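Beta-glucanase (Podospora anserina, PDB 4LE4) probably hydrolyses beta-glucans as a glycoside hydrolase of family GH131, and is seen here in complex with cellotriose. Local coordinates at residues G7-M12 with Q60-T65; K94-F99 with Y230-S235; S129-G134 with L212-Y217; D140-W145 with Q152-W157; Y167-A172 with T196-N201. All coordinates share one frame; numbering follows the deposited sequence.

Contact 1: G7-M12 with Q60-T65; sequences GRFNDM and QGAKIT
Phe9 and Ala62 make the direct apolar contact, the ring carbon CE2 of Phe9 lying 3.7 Å from Ala62 CB. The methyl group approaches the ring obliquely, at the end formed by CE2 and CZ. CG of Phe9 stands anti to its carbonyl carbon (chi1 -53°), which starts the ring off toward the 60-65 segment. The polar part of the contact runs through water. One molecule donates to both Arg8 O, at 2.9 Å, and Gln60 O, at 2.7 Å, so it bridges two carbonyls that could not bond to each other. A second accepts from Gln60 N at 2.8 Å and has Arg8 O and Asn10 OD1 within reach. A type I turn from Phe9 to Met12, closed by Met12 N to Phe9 O at 2.9 Å, shapes the loop. This loop follows strand 2-6 and packs at the start of strand 61-66, where Leu46 of strand 44-47 and Leu82 of strand 78-84 also touch Phe9.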
# COMPACT_ATOMS: atom_id res chain seq x y z
N GLY A 7 4.89 10.36 0.01
CA GLY A 7 3.78 10.02 -0.86
C GLY A 7 2.46 10.33 -0.18
O GLY A 7 1.46 9.70 -0.49
N ARG A 8 2.45 11.32 0.70
CA ARG A 8 1.23 11.65 1.41
C ARG A 8 0.23 12.55 0.72
O ARG A 8 -0.80 12.85 1.29
CB ARG A 8 1.59 12.18 2.79
CG ARG A 8 2.15 11.05 3.64
CD ARG A 8 2.66 11.50 4.96
NE ARG A 8 3.78 12.43 4.88
CZ ARG A 8 4.33 12.99 5.96
NH1 ARG A 8 5.36 13.82 5.83
NH2 ARG A 8 3.85 12.72 7.16
N PHE A 9 0.56 12.96 -0.52
CA PHE A 9 -0.25 13.78 -1.42
C PHE A 9 -0.41 15.23 -0.93
O PHE A 9 -1.21 15.98 -1.47
CB PHE A 9 -1.66 13.19 -1.57
CG PHE A 9 -1.69 11.72 -1.98
CD1 PHE A 9 -1.44 11.34 -3.28
CD2 PHE A 9 -2.02 10.74 -1.04
CE1 PHE A 9 -1.52 9.98 -3.66
CE2 PHE A 9 -2.10 9.38 -1.43
CZ PHE A 9 -1.84 9.02 -2.74
N ASN A 10 0.38 15.62 0.07
CA ASN A 10 0.24 16.95 0.67
C ASN A 10 0.35 18.16 -0.25
O ASN A 10 -0.22 19.21 0.08
CB ASN A 10 1.18 17.12 1.86
CG ASN A 10 0.75 16.32 3.06
OD1 ASN A 10 -0.45 16.02 3.24
ND2 ASN A 10 1.69 16.00 3.92
N ASP A 11 1.04 18.02 -1.37
CA ASP A 11 1.15 19.12 -2.33
C ASP A 11 0.15 18.99 -3.48
O ASP A 11 0.22 19.75 -4.45
CB ASP A 11 2.58 19.22 -2.87
CG ASP A 11 3.54 19.86 -1.88
OD1 ASP A 11 3.11 20.22 -0.76
OD2 ASP A 11 4.74 20.03 -2.21
N MET A 12 -0.77 18.04 -3.39
CA MET A 12 -1.78 17.87 -4.43
C MET A 12 -3.10 18.39 -3.95
O MET A 12 -3.45 18.25 -2.78
CB MET A 12 -2.01 16.41 -4.79
CG MET A 12 -0.91 15.81 -5.59
SD MET A 12 -1.42 14.13 -6.05
CE MET A 12 0.19 13.42 -6.17
N GLN A 60 -4.86 14.68 3.28
CA GLN A 60 -5.94 13.93 2.66
C GLN A 60 -5.49 12.46 2.51
O GLN A 60 -4.31 12.20 2.43
CB GLN A 60 -6.21 14.47 1.27
CG GLN A 60 -6.81 15.86 1.20
CD GLN A 60 -7.31 16.17 -0.18
OE1 GLN A 60 -6.54 16.56 -1.08
NE2 GLN A 60 -8.61 15.99 -0.37
N GLY A 61 -6.45 11.55 2.47
CA GLY A 61 -6.14 10.15 2.24
C GLY A 61 -6.62 9.88 0.82
O GLY A 61 -7.27 10.71 0.19
N ALA A 62 -6.32 8.70 0.29
CA ALA A 62 -6.74 8.36 -1.04
C ALA A 62 -7.64 7.14 -1.05
O ALA A 62 -7.34 6.13 -0.42
CB ALA A 62 -5.51 8.10 -1.92
N LYS A 63 -8.77 7.24 -1.75
CA LYS A 63 -9.61 6.06 -1.91
C LYS A 63 -9.13 5.49 -3.24
O LYS A 63 -9.16 6.18 -4.26
CB LYS A 63 -11.09 6.43 -2.02
CG LYS A 63 -11.96 5.19 -2.28
CD LYS A 63 -13.46 5.56 -2.12
CE LYS A 63 -13.88 6.57 -3.11
NZ LYS A 63 -15.38 6.78 -2.94
N ILE A 64 -8.65 4.25 -3.22
CA ILE A 64 -8.19 3.56 -4.41
C ILE A 64 -9.27 2.53 -4.72
O ILE A 64 -9.68 1.75 -3.86
CB ILE A 64 -6.79 2.91 -4.18
CG1 ILE A 64 -5.75 4.04 -4.14
CG2 ILE A 64 -6.45 1.95 -5.32
CD1 ILE A 64 -4.31 3.61 -3.91
N THR A 65 -9.75 2.58 -5.94
CA THR A 65 -10.86 1.75 -6.38
C THR A 65 -10.60 0.78 -7.53
O THR A 65 -9.95 1.13 -8.51
CB THR A 65 -12.02 2.68 -6.83
OG1 THR A 65 -12.46 3.44 -5.70
CG2 THR A 65 -13.18 1.88 -7.41
O HOH W 1 -2.04 10.71 2.73
O HOH W 2 -2.51 14.95 1.86
O HOH W 3 -3.75 16.36 -0.34

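Contact 2: K94-F99 with Y230-S235; sequences KVYYHF and YIESGS
Tyr96 pairs with Glu232 and His98 with Tyr230 as antiparallel hydrogen-bonded pairs, on segments 94-99 and 230-233 whose directions differ by 156°, parts of neighbouring strands in one sheet of the concanavalin-clan beta fold. Tyr96 N to Glu232 O is short and almost straight, 2.8 Å, whereas Tyr230 N to His98 O is long at 3.3 Å. On the face carrying His98 and Tyr230, the two rings form an offset stack, centroids 4.0 Å apart and planes 9° from parallel. His98 ND1 sits over the rim of the phenol ring, and Tyr230 OH lies over the centre of the imidazole. On the other face, Ile231 CG1 makes a CH-pi contact 4.0 Å from the centroid of the Tyr97 ring, with Ile231 CD1 3.5 Å from Tyr97 CE2. Within its strand Lys94 bends at chi3, its NZ donating to Tyr96 OH at 2.6 Å. The chemistry divides by face: Tyr97 and Ile231 pack by apolar surface, the phenol OH hydrogen-bonded to Ile90 O, while Glu232 and His98 bind Thr237 through its hydroxyl and carbonyl, and the cation-pi partner Arg8 would probably polarise the Tyr230 ring. The face of His98 and Glu232 ties the chain after strand 222-233 to the sheet.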
# COMPACT_ATOMS: atom_id res chain seq x y z
N LYS A 94 19.32 0.27 4.86
CA LYS A 94 18.14 0.07 5.69
C LYS A 94 17.19 1.22 5.44
O LYS A 94 17.53 2.40 5.63
CB LYS A 94 18.52 -0.01 7.18
CG LYS A 94 17.45 -0.67 8.06
CD LYS A 94 17.59 -0.22 9.52
CE LYS A 94 17.49 1.32 9.58
NZ LYS A 94 17.63 1.95 10.93
N VAL A 95 15.98 0.86 5.04
CA VAL A 95 14.95 1.83 4.69
C VAL A 95 13.62 1.39 5.29
O VAL A 95 13.37 0.19 5.39
CB VAL A 95 14.77 1.87 3.15
CG1 VAL A 95 13.82 2.98 2.76
CG2 VAL A 95 16.13 2.04 2.48
N TYR A 96 12.78 2.33 5.71
CA TYR A 96 11.47 1.99 6.28
C TYR A 96 10.39 2.45 5.32
O TYR A 96 10.34 3.63 4.95
CB TYR A 96 11.26 2.70 7.61
CG TYR A 96 12.29 2.32 8.64
CD1 TYR A 96 12.12 1.18 9.43
CD2 TYR A 96 13.41 3.10 8.84
CE1 TYR A 96 13.07 0.84 10.41
CE2 TYR A 96 14.36 2.77 9.79
CZ TYR A 96 14.18 1.64 10.57
OH TYR A 96 15.15 1.33 11.50
N TYR A 97 9.50 1.53 4.94
CA TYR A 97 8.43 1.85 4.00
C TYR A 97 7.11 1.94 4.76
O TYR A 97 6.61 0.94 5.25
CB TYR A 97 8.31 0.76 2.94
CG TYR A 97 9.29 0.88 1.83
CD1 TYR A 97 10.66 0.75 2.07
CD2 TYR A 97 8.87 1.08 0.52
CE1 TYR A 97 11.57 0.83 1.02
CE2 TYR A 97 9.77 1.16 -0.54
CZ TYR A 97 11.12 1.03 -0.28
OH TYR A 97 12.01 1.04 -1.34
N HIS A 98 6.56 3.14 4.85
CA HIS A 98 5.32 3.37 5.60
C HIS A 98 4.05 3.46 4.75
O HIS A 98 4.06 3.89 3.60
CB HIS A 98 5.36 4.73 6.32
CG HIS A 98 6.28 4.81 7.50
ND1 HIS A 98 7.62 5.14 7.38
CD2 HIS A 98 6.03 4.70 8.82
CE1 HIS A 98 8.15 5.22 8.59
NE2 HIS A 98 7.21 4.97 9.48
N PHE A 99 2.94 3.08 5.37
CA PHE A 99 1.61 3.24 4.77
C PHE A 99 0.54 2.86 5.76
O PHE A 99 0.78 2.07 6.67
CB PHE A 99 1.41 2.48 3.45
CG PHE A 99 1.50 0.97 3.57
CD1 PHE A 99 2.73 0.35 3.61
CD2 PHE A 99 0.33 0.17 3.63
CE1 PHE A 99 2.84 -1.04 3.73
CE2 PHE A 99 0.43 -1.25 3.75
CZ PHE A 99 1.69 -1.84 3.79
N TYR A 230 4.95 6.99 2.93
CA TYR A 230 6.25 7.68 2.77
C TYR A 230 7.39 6.71 3.07
O TYR A 230 7.18 5.62 3.63
CB TYR A 230 6.33 8.95 3.65
CG TYR A 230 6.38 8.72 5.16
CD1 TYR A 230 7.60 8.76 5.85
CD2 TYR A 230 5.21 8.50 5.91
CE1 TYR A 230 7.66 8.58 7.24
CE2 TYR A 230 5.26 8.32 7.30
CZ TYR A 230 6.50 8.37 7.94
OH TYR A 230 6.58 8.23 9.31
N ILE A 231 8.59 7.08 2.67
CA ILE A 231 9.75 6.24 2.87
C ILE A 231 10.82 7.04 3.60
O ILE A 231 11.12 8.16 3.21
CB ILE A 231 10.32 5.78 1.53
CG1 ILE A 231 9.29 4.89 0.79
CG2 ILE A 231 11.61 4.99 1.79
CD1 ILE A 231 9.61 4.70 -0.73
N GLU A 232 11.38 6.47 4.66
CA GLU A 232 12.38 7.19 5.43
C GLU A 232 13.59 6.30 5.74
O GLU A 232 13.53 5.07 5.63
CB GLU A 232 11.74 7.73 6.72
CG GLU A 232 11.80 6.82 7.89
CD GLU A 232 10.97 7.25 9.09
OE1 GLU A 232 10.96 8.44 9.46
OE2 GLU A 232 10.34 6.37 9.68
N SER A 233 14.72 6.93 6.08
CA SER A 233 15.91 6.15 6.41
C SER A 233 16.46 6.65 7.72
O SER A 233 16.01 7.68 8.23
CB SER A 233 16.98 6.30 5.34
OG SER A 233 17.35 7.67 5.22
N GLY A 234 17.43 5.90 8.25
CA GLY A 234 18.06 6.25 9.50
C GLY A 234 17.09 6.62 10.59
O GLY A 234 16.79 7.80 10.78
N SER A 235 16.57 5.63 11.30
CA SER A 235 15.64 5.86 12.41
C SER A 235 14.16 5.83 11.98
O SER A 235 13.73 6.55 11.08
CB SER A 235 15.95 7.18 13.11
OG SER A 235 15.30 7.26 14.37

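Contact 3: S129-G134 with L212-Y217; sequences SGWLSG and LPRSGY
The guanidinium of Arg214 lies flat on one face of the Trp131 indole, centres 3.6 Å apart and planes 9° from parallel, while Tyr217 OH approaches the edge of the same indole at CZ3. This cation-pi stack joins two loops of the concanavalin-clan beta fold, one after strand 125-129 and the other after strand 209-211. Arg214 CZ rests over the five-membered ring, and CD reaches the six-membered ring in a CH-pi contact 3.9 Å from its centroid. The arginine chain is extended as far as CD and then bends at chi3 (-69°), which lays NE above the indole, 3.4 Å from Trp131 CE3. NE also bonds to Thr112 O, a further hold on the rotation of the guanidinium. The indole is fixed in its own loop by Trp131 NE1, which donates to Gly134 O at 3.0 Å. An alanine in place of Trp131 would probably leave the guanidinium without its stacking surface, less restrained in its turning, and Gly134 O without the indole N-H. Arg214 and Tyr217 begin and end a type II turn, so both meet the tryptophan from one compact loop. In the plane of the guanidinium, Arg214 NH2 donates to Trp131 O at 2.9 Å, coming from 63° above the carbonyl plane.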
# COMPACT_ATOMS: atom_id res chain seq x y z
N SER A 129 -4.75 -10.39 1.09
CA SER A 129 -6.02 -10.56 1.74
C SER A 129 -6.86 -11.47 0.82
O SER A 129 -6.52 -11.67 -0.35
CB SER A 129 -6.72 -9.21 1.94
OG SER A 129 -7.29 -8.71 0.73
N GLY A 130 -7.94 -12.00 1.38
CA GLY A 130 -8.80 -12.86 0.60
C GLY A 130 -8.38 -14.32 0.57
O GLY A 130 -7.43 -14.73 1.20
N TRP A 131 -9.16 -15.10 -0.16
CA TRP A 131 -8.97 -16.54 -0.31
C TRP A 131 -7.79 -16.79 -1.23
O TRP A 131 -7.86 -16.53 -2.41
CB TRP A 131 -10.29 -17.11 -0.84
CG TRP A 131 -10.33 -18.56 -1.10
CD1 TRP A 131 -9.37 -19.49 -0.80
CD2 TRP A 131 -11.39 -19.26 -1.75
NE1 TRP A 131 -9.77 -20.74 -1.24
CE2 TRP A 131 -11.01 -20.63 -1.82
CE3 TRP A 131 -12.62 -18.87 -2.28
CZ2 TRP A 131 -11.83 -21.61 -2.40
CZ3 TRP A 131 -13.44 -19.84 -2.86
CH2 TRP A 131 -13.03 -21.19 -2.91
N LEU A 132 -6.70 -17.27 -0.65
CA LEU A 132 -5.46 -17.52 -1.37
C LEU A 132 -5.38 -18.88 -2.06
O LEU A 132 -5.14 -18.95 -3.26
CB LEU A 132 -4.27 -17.39 -0.42
CG LEU A 132 -4.15 -16.15 0.47
CD1 LEU A 132 -2.76 -16.15 1.18
CD2 LEU A 132 -4.28 -14.91 -0.38
N SER A 133 -5.55 -19.94 -1.29
CA SER A 133 -5.47 -21.31 -1.81
C SER A 133 -6.22 -22.27 -0.91
O SER A 133 -6.69 -21.89 0.17
CB SER A 133 -4.00 -21.74 -1.91
OG SER A 133 -3.36 -21.54 -0.66
N GLY A 134 -6.31 -23.52 -1.36
CA GLY A 134 -7.00 -24.51 -0.57
C GLY A 134 -8.49 -24.28 -0.55
O GLY A 134 -9.06 -23.69 -1.47
N LEU A 212 -6.55 -10.96 -7.91
CA LEU A 212 -6.58 -12.07 -8.87
C LEU A 212 -8.01 -12.52 -9.15
O LEU A 212 -8.88 -12.36 -8.30
CB LEU A 212 -5.82 -13.28 -8.33
CG LEU A 212 -4.32 -13.18 -8.04
CD1 LEU A 212 -4.06 -12.20 -6.92
CD2 LEU A 212 -3.80 -14.56 -7.62
N PRO A 213 -8.27 -13.06 -10.34
CA PRO A 213 -9.63 -13.52 -10.63
C PRO A 213 -9.79 -14.88 -9.93
O PRO A 213 -8.81 -15.48 -9.51
CB PRO A 213 -9.63 -13.69 -12.14
CG PRO A 213 -8.23 -14.19 -12.40
CD PRO A 213 -7.38 -13.27 -11.50
N ARG A 214 -11.03 -15.32 -9.76
CA ARG A 214 -11.31 -16.64 -9.20
C ARG A 214 -12.60 -17.07 -9.87
O ARG A 214 -13.58 -16.33 -9.91
CB ARG A 214 -11.51 -16.65 -7.69
CG ARG A 214 -11.84 -18.10 -7.18
CD ARG A 214 -12.01 -18.22 -5.66
NE ARG A 214 -10.74 -18.02 -4.94
CZ ARG A 214 -9.79 -18.94 -4.81
NH1 ARG A 214 -9.96 -20.15 -5.36
NH2 ARG A 214 -8.65 -18.65 -4.18
N SER A 215 -12.55 -18.27 -10.42
CA SER A 215 -13.69 -18.84 -11.12
C SER A 215 -15.01 -18.69 -10.37
O SER A 215 -15.13 -19.07 -9.21
CB SER A 215 -13.39 -20.31 -11.41
OG SER A 215 -14.45 -20.85 -12.16
N GLY A 216 -15.99 -18.13 -11.06
CA GLY A 216 -17.31 -17.95 -10.47
C GLY A 216 -17.48 -16.72 -9.60
O GLY A 216 -18.47 -16.64 -8.85
N TYR A 217 -16.54 -15.78 -9.65
CA TYR A 217 -16.67 -14.57 -8.82
C TYR A 217 -16.53 -13.34 -9.70
O TYR A 217 -15.43 -12.94 -10.11
CB TYR A 217 -15.64 -14.61 -7.66
CG TYR A 217 -15.93 -15.75 -6.71
CD1 TYR A 217 -17.02 -15.69 -5.82
CD2 TYR A 217 -15.20 -16.93 -6.77
CE1 TYR A 217 -17.37 -16.79 -5.05
CE2 TYR A 217 -15.54 -18.04 -5.99
CZ TYR A 217 -16.64 -17.96 -5.13
OH TYR A 217 -17.01 -19.06 -4.40

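Contact 4: D140-W145 with Q152-W157; sequences DTLLRW and QWSVEW
Leu143 and Trp157 meet where CD1 of the leucine lies over one face of the indole, 4.0 Å from the centroid of its six-membered ring and offset toward the rim. CG of Leu143 is anti to the backbone N (chi1 -179°), which starts the branch toward that ring. On the sheet face that carries Leu143, Trp145 CB touches Trp153 CE3 at 4.0 Å; Gln152 CB packs 3.5 Å from Trp145 CE3. Phe178 of strand 175-182, in the other sheet, stacks on Trp145, so this face packs against that sheet. Outside the apolar centre come the backbone bonds: Leu143 N to Val155 O is 2.9 Å and close to straight, and Val155 N returns to Leu143 O at 3.0 Å. At the polar edge Trp157 N donates to Thr141 O at 3.1 Å. Thr141 OG1, hydrogen-bonded to Ile138 O, lies 2.9 Å from Glu156 OE1. At the other end, Trp145 O accepts from Gln152 N and Trp145 N donates to Trp153 O, two residues thus facing one. That is a classic beta bulge, set in the hairpin of strands 142-147 and 150-156.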
# COMPACT_ATOMS: atom_id res chain seq x y z
N ASP A 140 -9.76 -16.51 5.09
CA ASP A 140 -9.98 -15.62 3.98
C ASP A 140 -10.30 -14.17 4.38
O ASP A 140 -10.14 -13.25 3.59
CB ASP A 140 -11.06 -16.20 3.07
CG ASP A 140 -10.71 -17.63 2.63
OD1 ASP A 140 -9.51 -17.97 2.61
OD2 ASP A 140 -11.63 -18.40 2.28
N THR A 141 -10.72 -13.98 5.62
CA THR A 141 -11.06 -12.64 6.09
C THR A 141 -9.85 -11.97 6.75
O THR A 141 -9.96 -10.91 7.33
CB THR A 141 -12.18 -12.70 7.13
OG1 THR A 141 -11.79 -13.57 8.19
CG2 THR A 141 -13.50 -13.24 6.50
N LEU A 142 -8.69 -12.61 6.65
CA LEU A 142 -7.48 -12.07 7.26
C LEU A 142 -6.70 -11.11 6.37
O LEU A 142 -6.73 -11.23 5.15
CB LEU A 142 -6.52 -13.22 7.58
CG LEU A 142 -6.97 -14.32 8.53
CD1 LEU A 142 -5.85 -15.41 8.63
CD2 LEU A 142 -7.30 -13.72 9.88
N LEU A 143 -6.00 -10.16 7.00
CA LEU A 143 -5.08 -9.26 6.30
C LEU A 143 -3.74 -9.91 6.72
O LEU A 143 -3.51 -10.14 7.91
CB LEU A 143 -5.15 -7.84 6.86
CG LEU A 143 -4.25 -6.79 6.20
CD1 LEU A 143 -4.51 -6.70 4.69
CD2 LEU A 143 -4.52 -5.44 6.88
N ARG A 144 -2.86 -10.18 5.77
CA ARG A 144 -1.60 -10.87 6.06
C ARG A 144 -0.39 -10.09 5.58
O ARG A 144 -0.46 -9.39 4.57
CB ARG A 144 -1.54 -12.19 5.30
CG ARG A 144 -2.71 -13.13 5.50
CD ARG A 144 -2.85 -13.98 4.25
NE ARG A 144 -3.89 -15.01 4.33
CZ ARG A 144 -3.68 -16.27 4.71
NH1 ARG A 144 -4.69 -17.14 4.73
NH2 ARG A 144 -2.47 -16.66 5.08
N TRP A 145 0.72 -10.27 6.28
CA TRP A 145 1.98 -9.70 5.84
C TRP A 145 2.76 -10.93 5.36
O TRP A 145 2.92 -11.88 6.12
CB TRP A 145 2.73 -9.05 6.99
CG TRP A 145 4.10 -8.61 6.57
CD1 TRP A 145 4.42 -7.71 5.58
CD2 TRP A 145 5.35 -9.06 7.13
NE1 TRP A 145 5.79 -7.58 5.50
CE2 TRP A 145 6.38 -8.39 6.44
CE3 TRP A 145 5.68 -9.96 8.14
CZ2 TRP A 145 7.74 -8.60 6.73
CZ3 TRP A 145 7.04 -10.18 8.44
CH2 TRP A 145 8.05 -9.49 7.73
N GLN A 152 3.71 -14.40 7.37
CA GLN A 152 4.49 -14.30 8.60
C GLN A 152 3.69 -13.69 9.75
O GLN A 152 4.08 -13.79 10.91
CB GLN A 152 5.71 -13.44 8.38
CG GLN A 152 6.58 -13.86 7.24
CD GLN A 152 7.29 -15.16 7.52
OE1 GLN A 152 7.86 -15.35 8.59
NE2 GLN A 152 7.26 -16.06 6.54
N TRP A 153 2.58 -13.04 9.41
CA TRP A 153 1.76 -12.38 10.42
C TRP A 153 0.38 -12.17 9.79
O TRP A 153 0.28 -12.04 8.58
CB TRP A 153 2.40 -11.01 10.74
CG TRP A 153 1.58 -10.12 11.61
CD1 TRP A 153 1.64 -10.01 12.97
CD2 TRP A 153 0.57 -9.21 11.17
NE1 TRP A 153 0.73 -9.06 13.40
CE2 TRP A 153 0.06 -8.56 12.32
CE3 TRP A 153 0.05 -8.87 9.92
CZ2 TRP A 153 -0.95 -7.58 12.24
CZ3 TRP A 153 -0.96 -7.89 9.84
CH2 TRP A 153 -1.44 -7.26 11.00
N SER A 154 -0.68 -12.19 10.59
CA SER A 154 -2.00 -11.92 10.02
C SER A 154 -2.96 -11.42 11.12
O SER A 154 -2.68 -11.55 12.32
CB SER A 154 -2.58 -13.18 9.33
OG SER A 154 -2.73 -14.25 10.25
N VAL A 155 -4.07 -10.82 10.73
CA VAL A 155 -5.01 -10.33 11.72
C VAL A 155 -6.38 -10.25 11.04
O VAL A 155 -6.46 -10.11 9.82
CB VAL A 155 -4.57 -8.92 12.24
CG1 VAL A 155 -4.62 -7.91 11.12
CG2 VAL A 155 -5.43 -8.49 13.39
N GLU A 156 -7.46 -10.38 11.82
CA GLU A 156 -8.80 -10.27 11.24
C GLU A 156 -8.90 -8.85 10.65
O GLU A 156 -8.64 -7.88 11.35
CB GLU A 156 -9.85 -10.42 12.32
CG GLU A 156 -11.29 -10.15 11.82
CD GLU A 156 -11.72 -11.13 10.75
OE1 GLU A 156 -11.19 -12.26 10.73
OE2 GLU A 156 -12.61 -10.78 9.93
N TRP A 157 -9.28 -8.73 9.38
CA TRP A 157 -9.38 -7.40 8.79
C TRP A 157 -10.79 -6.82 8.98
O TRP A 157 -11.70 -7.10 8.21
CB TRP A 157 -9.03 -7.46 7.31
CG TRP A 157 -8.80 -6.09 6.68
CD1 TRP A 157 -8.79 -4.87 7.32
CD2 TRP A 157 -8.51 -5.82 5.31
NE1 TRP A 157 -8.51 -3.88 6.43
CE2 TRP A 157 -8.33 -4.43 5.19
CE3 TRP A 157 -8.38 -6.63 4.15
CZ2 TRP A 157 -8.04 -3.81 3.97
CZ3 TRP A 157 -8.08 -6.03 2.95
CH2 TRP A 157 -7.91 -4.62 2.86
O HOH W 4 -12.44 -9.59 6.80

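Contact 5: Y167-A172 with T196-N201; sequences YEIDFA and TSTSSN
Thr198 packs tightly against Phe171, its OG1 3.3 Å from CD1 of the ring, which it approaches obliquely. OG1 is buried here without a polar partner in the model, hemmed in also by Ile169 CG2 at 3.7 Å. The threonine methyl CG2 rests on the backbone instead, 3.6 Å from Phe171 O. Ile169 CG2 in turn lies 3.4 Å above the centre of the Phe171 ring. The looser part is at Ser200, whose CB meets Phe171 CE1 at 4.0 Å while OG bonds to Asp204 and to Gly202 N. An alanine in place of Phe171 would probably open a gap beside Thr198 and Ser200, and Ile169 CG2, Thr198 OG1 and Ser200 CB would lose the ring they pack on. At the end of strand 163-170 the chain turns at Asp170, whose OD1 accepts from Ala172 N at 3.0 Å, an Asx turn next to the point where the loop packs on the strand end.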
# COMPACT_ATOMS: atom_id res chain seq x y z
N TYR A 167 7.45 -1.40 6.62
CA TYR A 167 8.30 -2.56 6.29
C TYR A 167 9.71 -2.06 6.64
O TYR A 167 10.10 -1.01 6.16
CB TYR A 167 8.35 -2.83 4.79
CG TYR A 167 7.06 -3.17 4.12
CD1 TYR A 167 6.10 -3.93 4.77
CD2 TYR A 167 6.84 -2.80 2.78
CE1 TYR A 167 4.93 -4.32 4.10
CE2 TYR A 167 5.68 -3.19 2.10
CZ TYR A 167 4.73 -3.95 2.77
OH TYR A 167 3.57 -4.36 2.10
N GLU A 168 10.44 -2.79 7.48
CA GLU A 168 11.82 -2.43 7.85
C GLU A 168 12.65 -3.27 6.89
O GLU A 168 12.81 -4.48 7.07
CB GLU A 168 12.10 -2.86 9.30
CG GLU A 168 13.59 -2.73 9.66
CD GLU A 168 13.92 -2.98 11.13
OE1 GLU A 168 13.06 -3.47 11.88
OE2 GLU A 168 15.07 -2.68 11.52
N ILE A 169 13.17 -2.64 5.84
CA ILE A 169 13.89 -3.41 4.86
C ILE A 169 15.40 -3.12 4.90
O ILE A 169 15.79 -1.96 4.87
CB ILE A 169 13.35 -3.11 3.44
CG1 ILE A 169 11.81 -3.24 3.44
CG2 ILE A 169 14.00 -4.06 2.41
CD1 ILE A 169 11.16 -3.04 2.10
N ASP A 170 16.21 -4.16 4.97
CA ASP A 170 17.66 -3.98 4.91
C ASP A 170 18.03 -4.58 3.57
O ASP A 170 18.14 -5.81 3.45
CB ASP A 170 18.38 -4.75 6.02
CG ASP A 170 19.87 -4.39 6.09
OD1 ASP A 170 20.43 -3.96 5.05
OD2 ASP A 170 20.48 -4.53 7.17
N PHE A 171 18.20 -3.74 2.55
CA PHE A 171 18.53 -4.24 1.22
C PHE A 171 19.95 -4.81 1.11
O PHE A 171 20.27 -5.50 0.15
CB PHE A 171 18.34 -3.13 0.20
CG PHE A 171 16.90 -2.74 -0.02
CD1 PHE A 171 16.11 -3.46 -0.92
CD2 PHE A 171 16.35 -1.66 0.66
CE1 PHE A 171 14.77 -3.10 -1.15
CE2 PHE A 171 15.02 -1.29 0.44
CZ PHE A 171 14.22 -2.02 -0.47
N ALA A 172 20.79 -4.53 2.09
CA ALA A 172 22.16 -5.05 2.06
C ALA A 172 22.19 -6.46 2.62
O ALA A 172 22.80 -7.35 2.03
CB ALA A 172 23.08 -4.14 2.86
N THR A 196 15.02 -13.00 2.80
CA THR A 196 14.39 -13.27 1.52
C THR A 196 15.22 -12.55 0.47
O THR A 196 16.07 -11.75 0.82
CB THR A 196 12.90 -12.76 1.46
OG1 THR A 196 12.21 -13.42 0.39
CG2 THR A 196 12.84 -11.27 1.23
N SER A 197 14.97 -12.82 -0.81
CA SER A 197 15.69 -12.14 -1.89
C SER A 197 15.10 -10.75 -2.03
O SER A 197 13.98 -10.59 -2.54
CB SER A 197 15.51 -12.84 -3.24
OG SER A 197 16.22 -14.06 -3.30
N THR A 198 15.84 -9.75 -1.58
CA THR A 198 15.38 -8.40 -1.67
C THR A 198 16.12 -7.84 -2.88
O THR A 198 17.32 -7.56 -2.82
CB THR A 198 15.72 -7.66 -0.37
OG1 THR A 198 14.95 -6.45 -0.31
CG2 THR A 198 17.18 -7.33 -0.27
N SER A 199 15.44 -7.77 -4.00
CA SER A 199 16.06 -7.27 -5.22
C SER A 199 15.07 -6.22 -5.69
O SER A 199 13.89 -6.50 -5.86
CB SER A 199 16.20 -8.39 -6.25
OG SER A 199 17.03 -8.02 -7.35
N SER A 200 15.55 -5.00 -5.88
CA SER A 200 14.68 -3.92 -6.30
C SER A 200 15.48 -2.86 -7.00
O SER A 200 16.64 -2.66 -6.69
CB SER A 200 13.98 -3.31 -5.08
OG SER A 200 13.30 -2.11 -5.41
N ASN A 201 14.84 -2.17 -7.96
CA ASN A 201 15.50 -1.07 -8.68
C ASN A 201 15.08 0.26 -8.06
O ASN A 201 15.54 1.31 -8.50
CB ASN A 201 15.05 -1.00 -10.11
CG ASN A 201 13.82 -0.13 -10.26
OD1 ASN A 201 13.89 0.98 -10.80
ND2 ASN A 201 12.71 -0.61 -9.74

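In the fold
From the N terminus, contact 1 comes first: it closes the chain between residues 12 and 60 before any other contact opens. Contact 2 then encloses a long excursion between strands 94-102 and 222-233, and contact 3 lies wholly within it. Inside contact 3 follow the hairpin of contact 4 and then contact 5, one after the other; none of the five cross. Contacts 1, 2 and 5 reach one antiparallel sheet, with Val95 and Tyr97 of contact 2 hydrogen-bonded through the backbone to strand 163-170 of contact 5. Contact 4 belongs to the second sheet, and contact 3 joins loops beside it. Trp145 of contact 4 touches Tyr167 of the 167-172 segment, linking the two sheets.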